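Local atomic coordinates of mandelate racemase/muconate lactonizing enzyme (Polaromonas sp., PDB entry 3CB3), a protein that probably acts on acid sugars as an enolase-superfamily enzyme of the mandelate racemase/muconate lactonizing enzyme family, holding L-glucaric acid and magnesium in its active site. Residues L25-P30 / F337-P342; K42-I47 / S68-G73; D288-G293 / H315-L320. All coordinates share one frame; numbering follows the deposited sequence.

Overall arrangement
The three contacts converge on the bound L-glucaric acid. Contacts 1 and 2, with centres about 12 Å apart, share the antiparallel N-terminal sheet: strands 15-27 and 44-56 run side by side, and Leu25 N lies 2.9 Å from Ile47 O, probably a hydrogen bond. Contact 3, its centre about 3 Å from the centre of the folded chain and about 16 Å from the centres of the other two, belongs to the C-terminal barrel. Along the chain, contact 2 closes before contact 3 opens, and contact 1 encloses both, bringing strand 15-27 to the late loop 337-342. Phe316 of contact 3 packs on Trp339 and Ile47, so capping sheet and barrel close round one ligand pocket.

Contact 1: L25-P30 / F337-P342; sequences LPLATP and FEWLEP. With LGT (L-glucaric acid), chain G.
Leu25 reaches from strand 15-27 onto the backbone and side chains of the loop 337-342. With CG anti to its backbone nitrogen (chi1 177°), its two methyls are sent to different partners. Leu25 CD2 lies 3.1 Å from Trp339 O and 3.7 Å from Leu340 CD2; the two leucines cross at about a right angle. Leu25 CD1 meets the ring of Pro342, whose CB is 4.2 Å away. Trp339 and Leu340 are the two central residues of a type I beta turn from Glu338 to Glu341, closed by Glu341 N bonding to Glu338 O at 3.1 Å. The contact joins the N-terminal antiparallel sheet to a loop that follows strand 333-335, the two-domain arrangement of the enolase superfamily in which a capping domain sits on the barrel. Trp339 carries the other half. Phe337 CD1 lies 3.9 Å above the plane of the Trp339 indole, over the centre, while Leu27 CD2 lies on the opposite side, displaced toward the rim and 4.3 Å from Trp339 CG. Ile47 of the neighbouring strand adds to the packing on this tryptophan. Held between leucine and phenylalanine, the indole points its far end at the ligand, with Trp339 CH2 3.6 Å from O6B of L-glucaric acid. Phe337 CZ approaches O1B of the same ligand at 3.5 Å, the oxygen lying near the plane of the phenyl ring at its edge.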
loop_
_atom_site.group_PDB
_atom_site.type_symbol
_atom_site.label_atom_id
_atom_site.label_comp_id
_atom_site.label_asym_id
_atom_site.label_seq_id
_atom_site.Cartn_x
_atom_site.Cartn_y
_atom_site.Cartn_z
ATOM N N LEU A 25 22.304 0.695 -5.705
ATOM C CA LEU A 25 23.464 0.835 -4.838
ATOM C C LEU A 25 23.995 -0.505 -4.340
ATOM O O LEU A 25 23.284 -1.249 -3.668
ATOM C CB LEU A 25 23.082 1.695 -3.637
ATOM C CG LEU A 25 24.116 1.929 -2.542
ATOM C CD1 LEU A 25 25.203 2.836 -3.062
ATOM C CD2 LEU A 25 23.435 2.551 -1.339
ATOM N N PRO A 26 25.247 -0.840 -4.680
ATOM C CA PRO A 26 25.780 -2.119 -4.201
ATOM C C PRO A 26 26.139 -2.026 -2.720
ATOM O O PRO A 26 26.610 -0.990 -2.253
ATOM C CB PRO A 26 27.005 -2.344 -5.091
ATOM C CG PRO A 26 27.448 -0.949 -5.426
ATOM C CD PRO A 26 26.139 -0.235 -5.687
ATOM N N LEU A 27 25.889 -3.102 -1.982
ATOM C CA LEU A 27 26.205 -3.138 -0.562
ATOM C C LEU A 27 27.547 -3.834 -0.374
ATOM O O LEU A 27 27.810 -4.864 -0.992
ATOM C CB LEU A 27 25.125 -3.892 0.212
ATOM C CG LEU A 27 23.714 -3.299 0.160
ATOM C CD1 LEU A 27 22.781 -4.150 1.000
ATOM C CD2 LEU A 27 23.737 -1.859 0.663
ATOM N N ALA A 28 28.387 -3.265 0.484
ATOM C CA ALA A 28 29.707 -3.819 0.755
ATOM C C ALA A 28 29.616 -5.258 1.256
ATOM O O ALA A 28 30.413 -6.109 0.868
ATOM C CB ALA A 28 30.435 -2.950 1.779
ATOM N N THR A 29 28.647 -5.530 2.125
ATOM C CA THR A 29 28.477 -6.879 2.651
ATOM C C THR A 29 27.014 -7.284 2.545
ATOM O O THR A 29 26.121 -6.525 2.924
ATOM C CB THR A 29 28.904 -6.981 4.130
ATOM O OG1 THR A 29 27.866 -6.452 4.963
ATOM C CG2 THR A 29 30.191 -6.198 4.374
ATOM N N PRO A 30 26.751 -8.496 2.035
ATOM C CA PRO A 30 25.380 -8.988 1.881
ATOM C C PRO A 30 24.632 -9.142 3.197
ATOM O O PRO A 30 25.208 -9.506 4.222
ATOM C CB PRO A 30 25.574 -10.317 1.158
ATOM C CG PRO A 30 26.874 -10.792 1.690
ATOM C CD PRO A 30 27.723 -9.535 1.654
ATOM N N PHE A 337 24.237 4.506 9.615
ATOM C CA PHE A 337 24.460 3.480 8.600
ATOM C C PHE A 337 25.425 4.084 7.597
ATOM O O PHE A 337 25.362 5.279 7.324
ATOM C CB PHE A 337 23.156 3.168 7.855
ATOM C CG PHE A 337 22.262 2.187 8.549
ATOM C CD1 PHE A 337 22.478 0.816 8.417
ATOM C CD2 PHE A 337 21.169 2.626 9.294
ATOM C CE1 PHE A 337 21.613 -0.108 9.013
ATOM C CE2 PHE A 337 20.298 1.715 9.896
ATOM C CZ PHE A 337 20.521 0.343 9.753
ATOM N N GLU A 338 26.317 3.278 7.040
ATOM C CA GLU A 338 27.238 3.803 6.047
ATOM C C GLU A 338 26.757 3.425 4.645
ATOM O O GLU A 338 27.304 3.881 3.644
ATOM C CB GLU A 338 28.650 3.268 6.299
ATOM C CG GLU A 338 29.220 3.722 7.638
ATOM C CD GLU A 338 30.718 3.540 7.740
ATOM O OE1 GLU A 338 31.190 2.382 7.674
ATOM O OE2 GLU A 338 31.426 4.561 7.889
ATOM N N TRP A 339 25.706 2.611 4.589
ATOM C CA TRP A 339 25.144 2.130 3.325
ATOM C C TRP A 339 24.921 3.163 2.223
ATOM O O TRP A 339 25.342 2.956 1.083
ATOM C CB TRP A 339 23.818 1.409 3.586
ATOM C CG TRP A 339 23.941 0.166 4.425
ATOM C CD1 TRP A 339 25.052 -0.279 5.087
ATOM C CD2 TRP A 339 22.892 -0.757 4.737
ATOM N NE1 TRP A 339 24.757 -1.420 5.796
ATOM C CE2 TRP A 339 23.437 -1.735 5.600
ATOM C CE3 TRP A 339 21.542 -0.851 4.375
ATOM C CZ2 TRP A 339 22.678 -2.792 6.108
ATOM C CZ3 TRP A 339 20.786 -1.904 4.880
ATOM C CH2 TRP A 339 21.358 -2.860 5.739
ATOM N N LEU A 340 24.260 4.269 2.557
ATOM C CA LEU A 340 23.950 5.305 1.572
ATOM C C LEU A 340 25.042 6.330 1.282
ATOM O O LEU A 340 24.924 7.113 0.340
ATOM C CB LEU A 340 22.675 6.050 1.989
ATOM C CG LEU A 340 21.428 5.203 2.249
ATOM C CD1 LEU A 340 20.232 6.117 2.462
ATOM C CD2 LEU A 340 21.180 4.273 1.070
ATOM N N GLU A 341 26.106 6.325 2.075
ATOM C CA GLU A 341 27.182 7.288 1.892
ATOM C C GLU A 341 27.736 7.449 0.478
ATOM O O GLU A 341 27.938 8.570 0.025
ATOM C CB GLU A 341 28.327 6.982 2.863
ATOM C CG GLU A 341 27.938 7.198 4.315
ATOM C CD GLU A 341 29.099 7.016 5.275
ATOM O OE1 GLU A 341 28.961 7.436 6.442
ATOM O OE2 GLU A 341 30.142 6.455 4.870
ATOM N N PRO A 342 27.989 6.340 -0.240
ATOM C CA PRO A 342 28.528 6.446 -1.603
ATOM C C PRO A 342 27.685 7.273 -2.575
ATOM O O PRO A 342 28.193 7.774 -3.577
ATOM C CB PRO A 342 28.637 4.986 -2.043
ATOM C CG PRO A 342 28.919 4.271 -0.757
ATOM C CD PRO A 342 27.938 4.933 0.192
HETATM O O1A LGT G . 16.140 -1.726 12.432
HETATM C C1 LGT G . 16.759 -2.024 11.390
HETATM O O1B LGT G . 17.519 -1.244 10.767
HETATM C C2 LGT G . 16.593 -3.464 10.812
HETATM O O2 LGT G . 15.326 -4.011 11.227
HETATM C C3 LGT G . 16.697 -3.489 9.274
HETATM O O3 LGT G . 15.691 -2.632 8.743
HETATM C C4 LGT G . 16.537 -4.908 8.624
HETATM O O4 LGT G . 15.340 -4.990 7.834
HETATM C C5 LGT G . 17.711 -5.351 7.712
HETATM O O5 LGT G . 17.907 -4.375 6.674
HETATM C C6 LGT G . 19.022 -5.538 8.510
HETATM O O6A LGT G . 19.117 -6.600 9.170
HETATM O O6B LGT G . 19.894 -4.640 8.466
#

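Contact 2: K42-I47 / S68-G73; sequences KPMTEI and SKRAGG
Met44 lies against both Lys69 and Arg70, and it buries more surface here than any other residue of the two segments. Its chain runs out straight, CG anti to the backbone nitrogen (chi1 -170°), and bends only at the sulfur, which carries CE across the lysine at about a right angle. Here the packing is at its tightest: Met44 CE is 3.3 Å from Lys69 CE, closer than usual for two carbons, and 3.9 Å from Arg70 NE. Met44 CB sits 4.3 Å above the Arg70 guanidinium plane, over its centre. Further along the strand, Ile47 CG2 approaches Ser68 O at 3.6 Å.

Toward the exposed residues Lys42 and Pro43 the contact becomes polar and sparse. Within the two segments Arg70 grips one acceptor end-on, Lys42 O, which takes a fairly straight bond from Arg70 NH1 (2.7 Å, 158° at the hydrogen) and a more bent one from Arg70 NH2 (3.1 Å, 135°); Asp33 is a weak, distant charge partner. Both approaches lie in the guanidinium plane, so this fork together with the methionine over one face fixes how the flat group is turned.

Lys69 also touches the bound L-glucaric acid, so this corner of the capping domain helps to wall the active site. The loop 68-73 joins strand 61-68 to helix 73-83, whose N-cap is Gly72; Gly72 N bonds to Glu82 of the second subunit, while strand 44-56 lies between strands 15-27 and 61-68 in the sheet.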
loop_
_atom_site.group_PDB
_atom_site.type_symbol
_atom_site.label_atom_id
_atom_site.label_comp_id
_atom_site.label_asym_id
_atom_site.label_seq_id
_atom_site.Cartn_x
_atom_site.Cartn_y
_atom_site.Cartn_z
ATOM N N LYS A 42 17.200 -15.251 -1.149
ATOM C CA LYS A 42 18.570 -14.861 -1.458
ATOM C C LYS A 42 19.035 -13.715 -0.570
ATOM O O LYS A 42 18.228 -12.930 -0.071
ATOM C CB LYS A 42 18.682 -14.421 -2.918
ATOM C CG LYS A 42 18.548 -15.540 -3.933
ATOM C CD LYS A 42 18.646 -15.001 -5.354
ATOM C CE LYS A 42 19.075 -16.094 -6.334
ATOM N NZ LYS A 42 18.189 -17.288 -6.288
ATOM N N PRO A 43 20.350 -13.615 -0.348
ATOM C CA PRO A 43 20.865 -12.528 0.490
ATOM C C PRO A 43 20.601 -11.206 -0.234
ATOM O O PRO A 43 20.484 -11.180 -1.464
ATOM C CB PRO A 43 22.364 -12.828 0.571
ATOM C CG PRO A 43 22.435 -14.318 0.385
ATOM C CD PRO A 43 21.420 -14.564 -0.704
ATOM N N MET A 44 20.499 -10.123 0.529
ATOM C CA MET A 44 20.282 -8.798 -0.041
ATOM C C MET A 44 21.672 -8.250 -0.346
ATOM O O MET A 44 22.494 -8.128 0.560
ATOM C CB MET A 44 19.582 -7.905 0.984
ATOM C CG MET A 44 19.075 -6.579 0.440
ATOM S SD MET A 44 18.438 -5.529 1.771
ATOM C CE MET A 44 17.431 -6.726 2.686
ATOM N N THR A 45 21.944 -7.931 -1.609
ATOM C CA THR A 45 23.259 -7.420 -1.994
ATOM C C THR A 45 23.234 -6.009 -2.579
ATOM O O THR A 45 24.282 -5.436 -2.886
ATOM C CB THR A 45 23.945 -8.356 -3.025
ATOM O OG1 THR A 45 23.184 -8.369 -4.239
ATOM C CG2 THR A 45 24.037 -9.783 -2.479
ATOM N N GLU A 46 22.043 -5.445 -2.727
ATOM C CA GLU A 46 21.923 -4.097 -3.274
ATOM C C GLU A 46 20.615 -3.451 -2.837
ATOM O O GLU A 46 19.706 -4.134 -2.365
ATOM C CB GLU A 46 21.990 -4.139 -4.807
ATOM C CG GLU A 46 21.029 -5.138 -5.438
ATOM C CD GLU A 46 21.084 -5.144 -6.955
ATOM O OE1 GLU A 46 22.189 -4.980 -7.516
ATOM O OE2 GLU A 46 20.021 -5.328 -7.588
ATOM N N ILE A 47 20.539 -2.133 -2.978
ATOM C CA ILE A 47 19.336 -1.383 -2.626
ATOM C C ILE A 47 18.968 -0.532 -3.829
ATOM O O ILE A 47 19.825 0.135 -4.395
ATOM C CB ILE A 47 19.558 -0.415 -1.452
ATOM C CG1 ILE A 47 20.084 -1.160 -0.235
ATOM C CG2 ILE A 47 18.238 0.264 -1.093
ATOM C CD1 ILE A 47 20.504 -0.227 0.892
ATOM N N SER A 68 13.879 0.883 -2.041
ATOM C CA SER A 68 13.231 -0.405 -1.828
ATOM C C SER A 68 14.341 -1.378 -1.456
ATOM O O SER A 68 15.330 -1.488 -2.174
ATOM C CB SER A 68 12.542 -0.894 -3.105
ATOM O OG SER A 68 11.499 -0.028 -3.510
ATOM N N LYS A 69 14.182 -2.075 -0.339
ATOM C CA LYS A 69 15.190 -3.035 0.103
ATOM C C LYS A 69 15.105 -4.324 -0.706
ATOM O O LYS A 69 16.108 -4.793 -1.252
ATOM C CB LYS A 69 15.034 -3.309 1.604
ATOM C CG LYS A 69 13.613 -3.591 2.072
ATOM C CD LYS A 69 13.355 -5.081 2.266
ATOM C CE LYS A 69 14.383 -5.716 3.204
ATOM N NZ LYS A 69 14.510 -5.003 4.507
ATOM N N ARG A 70 13.914 -4.901 -0.791
ATOM C CA ARG A 70 13.731 -6.113 -1.586
ATOM C C ARG A 70 13.052 -5.674 -2.883
ATOM O O ARG A 70 13.375 -4.612 -3.409
ATOM C CB ARG A 70 12.866 -7.125 -0.830
ATOM C CG ARG A 70 13.571 -7.785 0.351
ATOM C CD ARG A 70 14.640 -8.761 -0.112
ATOM N NE ARG A 70 15.278 -9.477 0.997
ATOM C CZ ARG A 70 16.153 -10.471 0.834
ATOM N NH1 ARG A 70 16.488 -10.868 -0.389
ATOM N NH2 ARG A 70 16.705 -11.065 1.887
ATOM N N ALA A 71 12.117 -6.465 -3.396
ATOM C CA ALA A 71 11.434 -6.096 -4.635
ATOM C C ALA A 71 10.664 -4.788 -4.438
ATOM O O ALA A 71 10.172 -4.517 -3.347
ATOM C CB ALA A 71 10.468 -7.209 -5.060
ATOM N N GLY A 72 10.567 -3.984 -5.492
ATOM C CA GLY A 72 9.838 -2.729 -5.389
ATOM C C GLY A 72 10.447 -1.559 -6.149
ATOM O O GLY A 72 9.747 -0.596 -6.470
ATOM N N GLY A 73 11.745 -1.640 -6.437
ATOM C CA GLY A 73 12.415 -0.568 -7.152
ATOM C C GLY A 73 11.804 -0.293 -8.514
ATOM O O GLY A 73 11.456 0.849 -8.823
#

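Contact 3: D288-G293 / H315-L320; sequences DAPRVG and HFAMEL. With LGT (L-glucaric acid), chain G.
The active-site pocket at the mouth of the barrel is lined here by a histidine-carboxylate pair, with Asp288 after strand 284-285 and His315 after strand 311-312. His315 ND1 gives its hydrogen to Asp288 OD2 at 2.7 Å and 157°, nearly within the imidazole plane and onto the anti lone pair of the oxygen; the carboxylate is turned 44° from the ring. On the far side of the ring, His315 NE2 donates to the ligand hydroxyl, 2.7 Å from O3 of L-glucaric acid, so the imidazole is pinned at both nitrogens. With an alanine in place of His315, O3 of the ligand would probably lose this partner, and Asp288 OD2 would be left with Tyr67 OH but without the imidazole. Asp288 itself is steadied from behind: it caps the short helix 289-292, its OD1 accepting from Arg291 N at 3.1 Å. The extended Arg291 side chain then sets one guanidinium face under the edge of the imidazole, the planes 40° apart, with His315 CE1 3.5 Å above the Arg291 guanidinium plane and offset toward the rim. Arg291 NE lies 3.8 Å from Asp288 OD2, a long ion pair of charges alone because the oxygen is far from the guanidinium plane; Arg291 NH1 bonds instead to Glu265 O. Phe316 CB covers part of one histidine face. Away from the ligand the contact is apolar: Leu320 CD2 fits against Ala289 CB at 3.8 Å and Pro290 CD at 4.1 Å, tying helix 318-326 to the short helix. With magnesium about 5 Å from the nearest atom of the His315 side chain, the arrangement is consistent with the His-Asp pair of mandelate racemase, set at the C-terminal ends of adjacent strands of an enolase-superfamily barrel.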
loop_
_atom_site.group_PDB
_atom_site.type_symbol
_atom_site.label_atom_id
_atom_site.label_comp_id
_atom_site.label_asym_id
_atom_site.label_seq_id
_atom_site.Cartn_x
_atom_site.Cartn_y
_atom_site.Cartn_z
ATOM N N ASP A 288 9.614 5.433 8.768
ATOM C CA ASP A 288 10.634 5.531 7.729
ATOM C C ASP A 288 10.035 6.492 6.685
ATOM O O ASP A 288 9.142 6.108 5.927
ATOM C CB ASP A 288 10.871 4.145 7.120
ATOM C CG ASP A 288 12.015 4.129 6.125
ATOM O OD1 ASP A 288 11.995 4.946 5.181
ATOM O OD2 ASP A 288 12.933 3.294 6.287
ATOM N N ALA A 289 10.508 7.737 6.655
ATOM C CA ALA A 289 9.960 8.731 5.727
ATOM C C ALA A 289 9.788 8.185 4.307
ATOM O O ALA A 289 8.694 8.252 3.739
ATOM C CB ALA A 289 10.821 9.985 5.725
ATOM N N PRO A 290 10.862 7.637 3.713
ATOM C CA PRO A 290 10.731 7.095 2.357
ATOM C C PRO A 290 9.621 6.037 2.270
ATOM O O PRO A 290 8.783 6.083 1.376
ATOM C CB PRO A 290 12.112 6.504 2.093
ATOM C CG PRO A 290 13.014 7.469 2.824
ATOM C CD PRO A 290 12.274 7.652 4.137
ATOM N N ARG A 291 9.605 5.100 3.211
ATOM C CA ARG A 291 8.599 4.042 3.198
ATOM C C ARG A 291 7.158 4.505 3.412
ATOM O O ARG A 291 6.231 3.856 2.928
ATOM C CB ARG A 291 8.936 2.964 4.239
ATOM C CG ARG A 291 10.147 2.109 3.882
ATOM C CD ARG A 291 10.380 0.993 4.891
ATOM N NE ARG A 291 11.584 0.239 4.559
ATOM C CZ ARG A 291 12.067 -0.766 5.284
ATOM N NH1 ARG A 291 11.447 -1.144 6.395
ATOM N NH2 ARG A 291 13.166 -1.399 4.894
ATOM N N VAL A 292 6.964 5.618 4.120
ATOM C CA VAL A 292 5.615 6.117 4.397
ATOM C C VAL A 292 5.121 7.171 3.412
ATOM O O VAL A 292 4.007 7.676 3.541
ATOM C CB VAL A 292 5.486 6.705 5.835
ATOM C CG1 VAL A 292 5.894 5.660 6.869
ATOM C CG2 VAL A 292 6.331 7.982 5.971
ATOM N N GLY A 293 5.940 7.514 2.427
ATOM C CA GLY A 293 5.495 8.490 1.453
ATOM C C GLY A 293 6.136 9.862 1.529
ATOM O O GLY A 293 5.594 10.817 0.972
ATOM N N HIS A 315 13.528 5.158 11.237
ATOM C CA HIS A 315 14.225 3.988 10.713
ATOM C C HIS A 315 15.040 4.282 9.453
ATOM O O HIS A 315 14.531 4.867 8.495
ATOM C CB HIS A 315 13.216 2.866 10.430
ATOM C CG HIS A 315 13.779 1.731 9.627
ATOM N ND1 HIS A 315 13.690 1.676 8.253
ATOM C CD2 HIS A 315 14.478 0.633 10.005
ATOM C CE1 HIS A 315 14.310 0.593 7.818
ATOM N NE2 HIS A 315 14.797 -0.057 8.860
ATOM N N PHE A 316 16.310 3.875 9.472
ATOM C CA PHE A 316 17.210 4.044 8.332
ATOM C C PHE A 316 17.404 5.507 7.902
ATOM O O PHE A 316 17.260 6.424 8.711
ATOM C CB PHE A 316 16.681 3.206 7.160
ATOM C CG PHE A 316 17.707 2.912 6.094
ATOM C CD1 PHE A 316 18.954 2.386 6.430
ATOM C CD2 PHE A 316 17.415 3.133 4.751
ATOM C CE1 PHE A 316 19.894 2.081 5.441
ATOM C CE2 PHE A 316 18.347 2.833 3.757
ATOM C CZ PHE A 316 19.588 2.306 4.102
ATOM N N ALA A 317 17.751 5.694 6.628
ATOM C CA ALA A 317 17.977 7.000 5.996
ATOM C C ALA A 317 18.344 8.146 6.937
ATOM O O ALA A 317 17.614 9.134 7.043
ATOM C CB ALA A 317 16.748 7.387 5.164
ATOM N N MET A 318 19.490 8.028 7.594
ATOM C CA MET A 318 19.934 9.057 8.521
ATOM C C MET A 318 20.107 10.432 7.881
ATOM O O MET A 318 19.818 11.443 8.513
ATOM C CB MET A 318 21.249 8.644 9.191
ATOM C CG MET A 318 22.395 8.357 8.234
ATOM S SD MET A 318 23.914 8.008 9.153
ATOM C CE MET A 318 25.137 8.263 7.898
ATOM N N GLU A 319 20.568 10.470 6.633
ATOM C CA GLU A 319 20.786 11.738 5.937
ATOM C C GLU A 319 19.528 12.598 5.910
ATOM O O GLU A 319 19.604 13.823 5.793
ATOM C CB GLU A 319 21.279 11.492 4.509
ATOM C CG GLU A 319 22.664 10.837 4.432
ATOM C CD GLU A 319 22.639 9.314 4.604
ATOM O OE1 GLU A 319 21.612 8.762 5.047
ATOM O OE2 GLU A 319 23.665 8.669 4.298
ATOM N N LEU A 320 18.375 11.949 6.013
ATOM C CA LEU A 320 17.095 12.643 6.029
ATOM C C LEU A 320 16.537 12.706 7.450
ATOM O O LEU A 320 16.140 13.769 7.925
ATOM C CB LEU A 320 16.102 11.923 5.107
ATOM C CG LEU A 320 14.610 12.258 5.193
ATOM C CD1 LEU A 320 14.371 13.760 5.018
ATOM C CD2 LEU A 320 13.874 11.469 4.108
HETATM O O1A LGT G . 16.140 -1.726 12.432
HETATM C C1 LGT G . 16.759 -2.024 11.390
HETATM O O1B LGT G . 17.519 -1.244 10.767
HETATM C C2 LGT G . 16.593 -3.464 10.812
HETATM O O2 LGT G . 15.326 -4.011 11.227
HETATM C C3 LGT G . 16.697 -3.489 9.274
HETATM O O3 LGT G . 15.691 -2.632 8.743
HETATM C C4 LGT G . 16.537 -4.908 8.624
HETATM O O4 LGT G . 15.340 -4.990 7.834
HETATM C C5 LGT G . 17.711 -5.351 7.712
HETATM O O5 LGT G . 17.907 -4.375 6.674
HETATM C C6 LGT G . 19.022 -5.538 8.510
HETATM O O6A LGT G . 19.117 -6.600 9.170
HETATM O O6B LGT G . 19.894 -4.640 8.466
#